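Local coordinates for glucose-6-phosphate isomerase like protein (Thermus thermophilus, PDB 1WIW), which probably interconverts aldose and ketose sugar 6-phosphates, such as glucose 6-phosphate or mannose 6-phosphate and fructose 6-phosphate, at residues G45-P57 with P105-L118. Sequence-based numbering, arbitrary orientation.
Sequences GEGQFAALLSGLP and PPSPLAPYRYLRFL
Glu46 reaches across to the residues that lead into helix 110-121, at the glycine-containing turn between strand 39-45 of the parallel sheet and helix 48-54, in what is probably a SIS-type domain. Glu46 CB lies 3.8 Å from Tyr114 CE1 and close to Ala110 CB. CG passes the carbonyl oxygen of Ser107, and the chain, extended beyond CG, brings the carboxylate to Ser107 N. Both oxygens take weak bonds from that one N-H, each 3.1 Å from Ser107 N; OE2 also forms a salt bridge with Arg185, while OE1 accepts from a water that lies 2.7 Å from Tyr114 OH. The Tyr114 ring turns one face to the glycine turn, and Gly47 CA sits almost on the ring normal (8° off), a CH-pi contact at 3.9 Å from the centroid. An alanine in place of Tyr114 would probably take away the ring face that Gly47 CA packs on and leave the water without its tyrosine partner. Farther along, the axes of helical segments 48-54 and 110-118 cross at -39° and approach to 8.2 Å. They close on Ala50, whose CB touches Tyr114 CB and comes within 3.5 Å of the backbone N of Leu115.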
ATOM      1  N   GLY B  45      -8.489   9.735   4.380  1.00 10.91           N
ATOM      2  CA  GLY B  45      -7.583  10.115   5.450  1.00 10.42           C
ATOM      3  C   GLY B  45      -7.750   9.301   6.720  1.00  9.86           C
ATOM      4  O   GLY B  45      -7.626   8.078   6.698  1.00  8.28           O
ATOM      5  N   GLU B  46      -8.040   9.994   7.823  1.00  9.14           N
ATOM      6  CA  GLU B  46      -8.218   9.373   9.131  1.00  9.21           C
ATOM      7  C   GLU B  46      -9.436   8.462   9.206  1.00  9.44           C
ATOM      8  O   GLU B  46      -9.649   7.794  10.216  1.00  8.47           O
ATOM      9  CB  GLU B  46      -8.324  10.455  10.215  1.00 10.60           C
ATOM     10  CG  GLU B  46      -7.007  11.190  10.496  1.00 12.01           C
ATOM     11  CD  GLU B  46      -7.168  12.359  11.466  1.00 12.16           C
ATOM     12  OE1 GLU B  46      -8.164  12.379  12.226  1.00 10.14           O
ATOM     13  OE2 GLU B  46      -6.286  13.249  11.474  1.00  7.75           O
ATOM     14  N   GLY B  47     -10.232   8.434   8.141  1.00  9.31           N
ATOM     15  CA  GLY B  47     -11.412   7.589   8.140  1.00  8.24           C
ATOM     16  C   GLY B  47     -11.335   6.385   7.213  1.00 10.32           C
ATOM     17  O   GLY B  47     -12.188   5.496   7.280  1.00 11.62           O
ATOM     18  N   GLN B  48     -10.316   6.334   6.360  1.00 10.01           N
ATOM     19  CA  GLN B  48     -10.191   5.232   5.408  1.00 11.44           C
ATOM     20  C   GLN B  48      -9.992   3.843   6.014  1.00 10.06           C
ATOM     21  O   GLN B  48     -10.691   2.897   5.652  1.00  8.61           O
ATOM     22  CB  GLN B  48      -9.060   5.501   4.420  1.00 12.37           C
ATOM     23  CG  GLN B  48      -8.960   4.414   3.364  1.00 20.73           C
ATOM     24  CD  GLN B  48      -7.853   4.654   2.368  1.00 26.04           C
ATOM     25  OE1 GLN B  48      -7.914   5.586   1.562  1.00 28.99           O
ATOM     26  NE2 GLN B  48      -6.827   3.813   2.416  1.00 27.72           N
ATOM     27  N   PHE B  49      -9.033   3.719   6.922  1.00  9.74           N
ATOM     28  CA  PHE B  49      -8.757   2.432   7.553  1.00  9.77           C
ATOM     29  C   PHE B  49     -10.014   1.868   8.218  1.00 10.96           C
ATOM     30  O   PHE B  49     -10.337   0.688   8.063  1.00  9.26           O
ATOM     31  CB  PHE B  49      -7.635   2.600   8.582  1.00  9.96           C
ATOM     32  CG  PHE B  49      -7.141   1.308   9.175  1.00  9.75           C
ATOM     33  CD1 PHE B  49      -6.711   0.266   8.356  1.00 12.77           C
ATOM     34  CD2 PHE B  49      -7.075   1.147  10.555  1.00 10.79           C
ATOM     35  CE1 PHE B  49      -6.221  -0.916   8.907  1.00 11.44           C
ATOM     36  CE2 PHE B  49      -6.589  -0.030  11.118  1.00 12.12           C
ATOM     37  CZ  PHE B  49      -6.160  -1.064  10.292  1.00 13.59           C
ATOM     38  N   ALA B  50     -10.723   2.724   8.949  1.00  9.22           N
ATOM     39  CA  ALA B  50     -11.937   2.320   9.653  1.00 10.23           C
ATOM     40  C   ALA B  50     -13.015   1.852   8.678  1.00 11.94           C
ATOM     41  O   ALA B  50     -13.719   0.872   8.935  1.00 11.05           O
ATOM     42  CB  ALA B  50     -12.457   3.489  10.499  1.00  9.29           C
ATOM     43  N   ALA B  51     -13.144   2.556   7.559  1.00 12.01           N
ATOM     44  CA  ALA B  51     -14.132   2.192   6.550  1.00 13.55           C
ATOM     45  C   ALA B  51     -13.847   0.774   6.054  1.00 13.17           C
ATOM     46  O   ALA B  51     -14.756  -0.044   5.924  1.00 13.02           O
ATOM     47  CB  ALA B  51     -14.084   3.177   5.386  1.00 12.23           C
ATOM     48  N   LEU B  52     -12.579   0.485   5.787  1.00 13.93           N
ATOM     49  CA  LEU B  52     -12.192  -0.839   5.307  1.00 16.79           C
ATOM     50  C   LEU B  52     -12.390  -1.917   6.369  1.00 17.12           C
ATOM     51  O   LEU B  52     -12.870  -3.009   6.066  1.00 17.25           O
ATOM     52  CB  LEU B  52     -10.734  -0.826   4.832  1.00 18.54           C
ATOM     53  CG  LEU B  52     -10.484  -0.253   3.427  1.00 24.02           C
ATOM     54  CD1 LEU B  52     -11.126  -1.169   2.393  1.00 23.11           C
ATOM     55  CD2 LEU B  52     -11.049   1.156   3.305  1.00 24.16           C
ATOM     56  N   LEU B  53     -12.023  -1.607   7.608  1.00 17.60           N
ATOM     57  CA  LEU B  53     -12.169  -2.549   8.718  1.00 17.92           C
ATOM     58  C   LEU B  53     -13.607  -2.978   8.941  1.00 17.03           C
ATOM     59  O   LEU B  53     -13.867  -4.123   9.296  1.00 17.28           O
ATOM     60  CB  LEU B  53     -11.657  -1.939  10.025  1.00 20.28           C
ATOM     61  CG  LEU B  53     -10.222  -2.244  10.432  1.00 23.92           C
ATOM     62  CD1 LEU B  53     -10.020  -3.753  10.569  1.00 24.90           C
ATOM     63  CD2 LEU B  53      -9.300  -1.669   9.390  1.00 26.14           C
ATOM     64  N   SER B  54     -14.535  -2.046   8.753  1.00 16.19           N
ATOM     65  CA  SER B  54     -15.951  -2.323   8.945  1.00 17.73           C
ATOM     66  C   SER B  54     -16.440  -3.399   7.980  1.00 20.02           C
ATOM     67  O   SER B  54     -17.386  -4.123   8.275  1.00 22.19           O
ATOM     68  CB  SER B  54     -16.768  -1.050   8.728  1.00 16.76           C
ATOM     69  OG  SER B  54     -16.823  -0.729   7.347  1.00 14.18           O
ATOM     70  N   GLY B  55     -15.797  -3.498   6.824  1.00 21.78           N
ATOM     71  CA  GLY B  55     -16.205  -4.489   5.844  1.00 23.94           C
ATOM     72  C   GLY B  55     -17.440  -4.064   5.067  1.00 24.84           C
ATOM     73  O   GLY B  55     -17.900  -4.778   4.176  1.00 25.74           O
ATOM     74  N   LEU B  56     -17.987  -2.902   5.411  1.00 24.76           N
ATOM     75  CA  LEU B  56     -19.168  -2.377   4.728  1.00 25.83           C
ATOM     76  C   LEU B  56     -18.866  -2.096   3.258  1.00 25.90           C
ATOM     77  O   LEU B  56     -17.723  -1.825   2.890  1.00 25.28           O
ATOM     78  CB  LEU B  56     -19.625  -1.069   5.385  1.00 24.53           C
ATOM     79  CG  LEU B  56     -20.207  -1.084   6.796  1.00 25.59           C
ATOM     80  CD1 LEU B  56     -20.402   0.341   7.278  1.00 24.46           C
ATOM     81  CD2 LEU B  56     -21.534  -1.832   6.795  1.00 26.65           C
ATOM     82  N   PRO B  57     -19.886  -2.170   2.390  1.00 27.68           N
ATOM     83  CA  PRO B  57     -19.623  -1.889   0.976  1.00 27.80           C
ATOM     84  C   PRO B  57     -19.229  -0.417   0.847  1.00 28.57           C
ATOM     85  O   PRO B  57     -19.579   0.394   1.705  1.00 26.70           O
ATOM     86  CB  PRO B  57     -20.957  -2.213   0.303  1.00 27.73           C
ATOM     87  CG  PRO B  57     -21.958  -1.960   1.388  1.00 28.00           C
ATOM     88  CD  PRO B  57     -21.289  -2.565   2.595  1.00 27.07           C
ATOM     89  N   PRO B 105     -12.530  15.478  15.352  1.00 15.39           N
ATOM     90  CA  PRO B 105     -11.342  16.299  15.107  1.00 15.30           C
ATOM     91  C   PRO B 105     -10.102  15.479  14.720  1.00 14.42           C
ATOM     92  O   PRO B 105     -10.003  14.288  15.025  1.00 12.58           O
ATOM     93  CB  PRO B 105     -11.171  17.072  16.421  1.00 17.15           C
ATOM     94  CG  PRO B 105     -11.844  16.198  17.442  1.00 20.85           C
ATOM     95  CD  PRO B 105     -13.066  15.711  16.705  1.00 16.12           C
ATOM     96  N   PRO B 106      -9.150  16.114  14.022  1.00 13.28           N
ATOM     97  CA  PRO B 106      -7.926  15.434  13.594  1.00 12.47           C
ATOM     98  C   PRO B 106      -7.152  14.855  14.768  1.00 11.57           C
ATOM     99  O   PRO B 106      -7.025  15.488  15.816  1.00  9.40           O
ATOM    100  CB  PRO B 106      -7.144  16.538  12.883  1.00 13.39           C
ATOM    101  CG  PRO B 106      -8.218  17.451  12.378  1.00 15.49           C
ATOM    102  CD  PRO B 106      -9.161  17.510  13.555  1.00 15.38           C
ATOM    103  N   SER B 107      -6.643  13.645  14.578  1.00  8.13           N
ATOM    104  CA  SER B 107      -5.862  12.957  15.596  1.00  8.81           C
ATOM    105  C   SER B 107      -5.313  11.684  14.976  1.00  7.46           C
ATOM    106  O   SER B 107      -5.973  11.057  14.147  1.00  7.27           O
ATOM    107  CB  SER B 107      -6.738  12.597  16.803  1.00  9.35           C
ATOM    108  OG  SER B 107      -6.059  11.714  17.686  1.00  8.76           O
ATOM    109  N   PRO B 108      -4.087  11.297  15.353  1.00  8.16           N
ATOM    110  CA  PRO B 108      -3.476  10.076  14.815  1.00  7.80           C
ATOM    111  C   PRO B 108      -4.312   8.887  15.276  1.00  6.48           C
ATOM    112  O   PRO B 108      -4.304   7.827  14.650  1.00  7.87           O
ATOM    113  CB  PRO B 108      -2.095  10.043  15.470  1.00 10.43           C
ATOM    114  CG  PRO B 108      -1.889  11.442  15.990  1.00 15.02           C
ATOM    115  CD  PRO B 108      -3.239  11.900  16.393  1.00  8.91           C
ATOM    116  N   LEU B 109      -5.030   9.078  16.380  1.00  3.40           N
ATOM    117  CA  LEU B 109      -5.859   8.019  16.958  1.00  6.37           C
ATOM    118  C   LEU B 109      -7.309   8.030  16.467  1.00  8.41           C
ATOM    119  O   LEU B 109      -8.111   7.178  16.854  1.00  7.52           O
ATOM    120  CB  LEU B 109      -5.839   8.127  18.490  1.00  4.86           C
ATOM    121  CG  LEU B 109      -4.444   8.272  19.106  1.00  6.63           C
ATOM    122  CD1 LEU B 109      -4.564   8.325  20.626  1.00  7.15           C
ATOM    123  CD2 LEU B 109      -3.556   7.102  18.670  1.00  4.76           C
ATOM    124  N   ALA B 110      -7.646   8.985  15.606  1.00  9.06           N
ATOM    125  CA  ALA B 110      -9.010   9.070  15.099  1.00  9.20           C
ATOM    126  C   ALA B 110      -9.543   7.779  14.449  1.00  9.19           C
ATOM    127  O   ALA B 110     -10.749   7.530  14.469  1.00  7.71           O
ATOM    128  CB  ALA B 110      -9.133  10.239  14.123  1.00  9.78           C
ATOM    129  N   PRO B 111      -8.664   6.944  13.859  1.00  8.73           N
ATOM    130  CA  PRO B 111      -9.195   5.720  13.247  1.00  7.74           C
ATOM    131  C   PRO B 111     -10.065   4.910  14.204  1.00  8.10           C
ATOM    132  O   PRO B 111     -11.094   4.362  13.806  1.00  6.56           O
ATOM    133  CB  PRO B 111      -7.936   4.977  12.821  1.00  8.07           C
ATOM    134  CG  PRO B 111      -7.052   6.109  12.376  1.00  8.03           C
ATOM    135  CD  PRO B 111      -7.240   7.117  13.514  1.00 10.24           C
ATOM    136  N   TYR B 112      -9.655   4.832  15.465  1.00  7.91           N
ATOM    137  CA  TYR B 112     -10.443   4.102  16.452  1.00  7.64           C
ATOM    138  C   TYR B 112     -11.810   4.750  16.621  1.00  6.88           C
ATOM    139  O   TYR B 112     -12.826   4.061  16.703  1.00  8.79           O
ATOM    140  CB  TYR B 112      -9.735   4.065  17.813  1.00  5.81           C
ATOM    141  CG  TYR B 112     -10.665   3.693  18.968  1.00  6.69           C
ATOM    142  CD1 TYR B 112     -11.377   4.672  19.660  1.00  5.68           C
ATOM    143  CD2 TYR B 112     -10.877   2.356  19.320  1.00  5.88           C
ATOM    144  CE1 TYR B 112     -12.289   4.331  20.678  1.00  6.60           C
ATOM    145  CE2 TYR B 112     -11.785   2.004  20.331  1.00  7.52           C
ATOM    146  CZ  TYR B 112     -12.487   2.997  21.003  1.00  7.90           C
ATOM    147  OH  TYR B 112     -13.393   2.656  21.986  1.00  5.68           O
ATOM    148  N   ARG B 113     -11.834   6.079  16.678  1.00  7.29           N
ATOM    149  CA  ARG B 113     -13.087   6.798  16.864  1.00  7.02           C
ATOM    150  C   ARG B 113     -14.029   6.654  15.664  1.00  7.85           C
ATOM    151  O   ARG B 113     -15.246   6.550  15.839  1.00  7.63           O
ATOM    152  CB  ARG B 113     -12.792   8.268  17.193  1.00  7.78           C
ATOM    153  CG  ARG B 113     -11.908   8.410  18.440  1.00  6.93           C
ATOM    154  CD  ARG B 113     -11.545   9.859  18.781  1.00  8.83           C
ATOM    155  NE  ARG B 113     -10.626   9.912  19.919  1.00  8.16           N
ATOM    156  CZ  ARG B 113      -9.387  10.390  19.861  1.00  9.82           C
ATOM    157  NH1 ARG B 113      -8.911  10.870  18.720  1.00 10.15           N
ATOM    158  NH2 ARG B 113      -8.611  10.363  20.939  1.00 11.46           N
ATOM    159  N   TYR B 114     -13.487   6.636  14.450  1.00  7.84           N
ATOM    160  CA  TYR B 114     -14.345   6.460  13.275  1.00  7.82           C
ATOM    161  C   TYR B 114     -14.946   5.053  13.301  1.00  8.22           C
ATOM    162  O   TYR B 114     -16.145   4.874  13.066  1.00  9.18           O
ATOM    163  CB  TYR B 114     -13.558   6.630  11.967  1.00  7.96           C
ATOM    164  CG  TYR B 114     -13.315   8.064  11.536  1.00  8.66           C
ATOM    165  CD1 TYR B 114     -12.160   8.743  11.915  1.00  9.89           C
ATOM    166  CD2 TYR B 114     -14.234   8.732  10.727  1.00  7.99           C
ATOM    167  CE1 TYR B 114     -11.921  10.062  11.496  1.00  9.49           C
ATOM    168  CE2 TYR B 114     -14.012  10.042  10.300  1.00  7.85           C
ATOM    169  CZ  TYR B 114     -12.856  10.703  10.687  1.00 10.09           C
ATOM    170  OH  TYR B 114     -12.633  11.996  10.267  1.00  9.97           O
ATOM    171  N   LEU B 115     -14.108   4.056  13.581  1.00  7.21           N
ATOM    172  CA  LEU B 115     -14.566   2.666  13.627  1.00  9.43           C
ATOM    173  C   LEU B 115     -15.640   2.460  14.689  1.00  7.77           C
ATOM    174  O   LEU B 115     -16.656   1.809  14.438  1.00  8.18           O
ATOM    175  CB  LEU B 115     -13.392   1.717  13.899  1.00  8.95           C
ATOM    176  CG  LEU B 115     -13.781   0.234  14.031  1.00 11.77           C
ATOM    177  CD1 LEU B 115     -14.411  -0.271  12.739  1.00 10.36           C
ATOM    178  CD2 LEU B 115     -12.560  -0.577  14.371  1.00 11.30           C
ATOM    179  N   ARG B 116     -15.404   3.019  15.873  1.00  8.35           N
ATOM    180  CA  ARG B 116     -16.353   2.915  16.976  1.00  7.72           C
ATOM    181  C   ARG B 116     -17.718   3.451  16.544  1.00  9.38           C
ATOM    182  O   ARG B 116     -18.754   2.844  16.817  1.00  9.67           O
ATOM    183  CB  ARG B 116     -15.831   3.695  18.187  1.00  7.61           C
ATOM    184  CG  ARG B 116     -16.800   3.795  19.371  1.00  9.92           C
ATOM    185  CD  ARG B 116     -16.037   4.144  20.649  1.00  8.32           C
ATOM    186  NE  ARG B 116     -16.907   4.366  21.803  1.00  9.07           N
ATOM    187  CZ  ARG B 116     -17.530   5.515  22.059  1.00 10.54           C
ATOM    188  NH1 ARG B 116     -18.306   5.632  23.136  1.00  6.62           N
ATOM    189  NH2 ARG B 116     -17.371   6.552  21.241  1.00  8.07           N
ATOM    190  N   PHE B 117     -17.714   4.584  15.854  1.00 10.43           N
ATOM    191  CA  PHE B 117     -18.960   5.175  15.386  1.00 10.64           C
ATOM    192  C   PHE B 117     -19.666   4.241  14.409  1.00  9.67           C
ATOM    193  O   PHE B 117     -20.865   3.997  14.543  1.00  9.49           O
ATOM    194  CB  PHE B 117     -18.696   6.530  14.721  1.00 11.97           C
ATOM    195  CG  PHE B 117     -19.936   7.190  14.180  1.00 14.65           C
ATOM    196  CD1 PHE B 117     -20.311   7.015  12.849  1.00 15.90           C
ATOM    197  CD2 PHE B 117     -20.739   7.975  15.006  1.00 15.42           C
ATOM    198  CE1 PHE B 117     -21.470   7.617  12.347  1.00 14.91           C
ATOM    199  CE2 PHE B 117     -21.900   8.579  14.515  1.00 15.22           C
ATOM    200  CZ  PHE B 117     -22.265   8.401  13.184  1.00 13.66           C
ATOM    201  N   LEU B 118     -18.925   3.713  13.435  1.00  8.99           N
ATOM    202  CA  LEU B 118     -19.506   2.799  12.447  1.00 11.74           C
ATOM    203  C   LEU B 118     -20.084   1.537  13.075  1.00 12.15           C
ATOM    204  O   LEU B 118     -21.170   1.098  12.705  1.00 14.39           O
ATOM    205  CB  LEU B 118     -18.473   2.401  11.387  1.00 13.15           C
ATOM    206  CG  LEU B 118     -18.101   3.447  10.334  1.00 15.49           C
ATOM    207  CD1 LEU B 118     -17.177   2.830   9.291  1.00 15.55           C
ATOM    208  CD2 LEU B 118     -19.364   3.961   9.661  1.00 18.09           C
TER
HETATM  209  O   HOH W   1     -10.781  13.190  11.820  1.00 17.18           O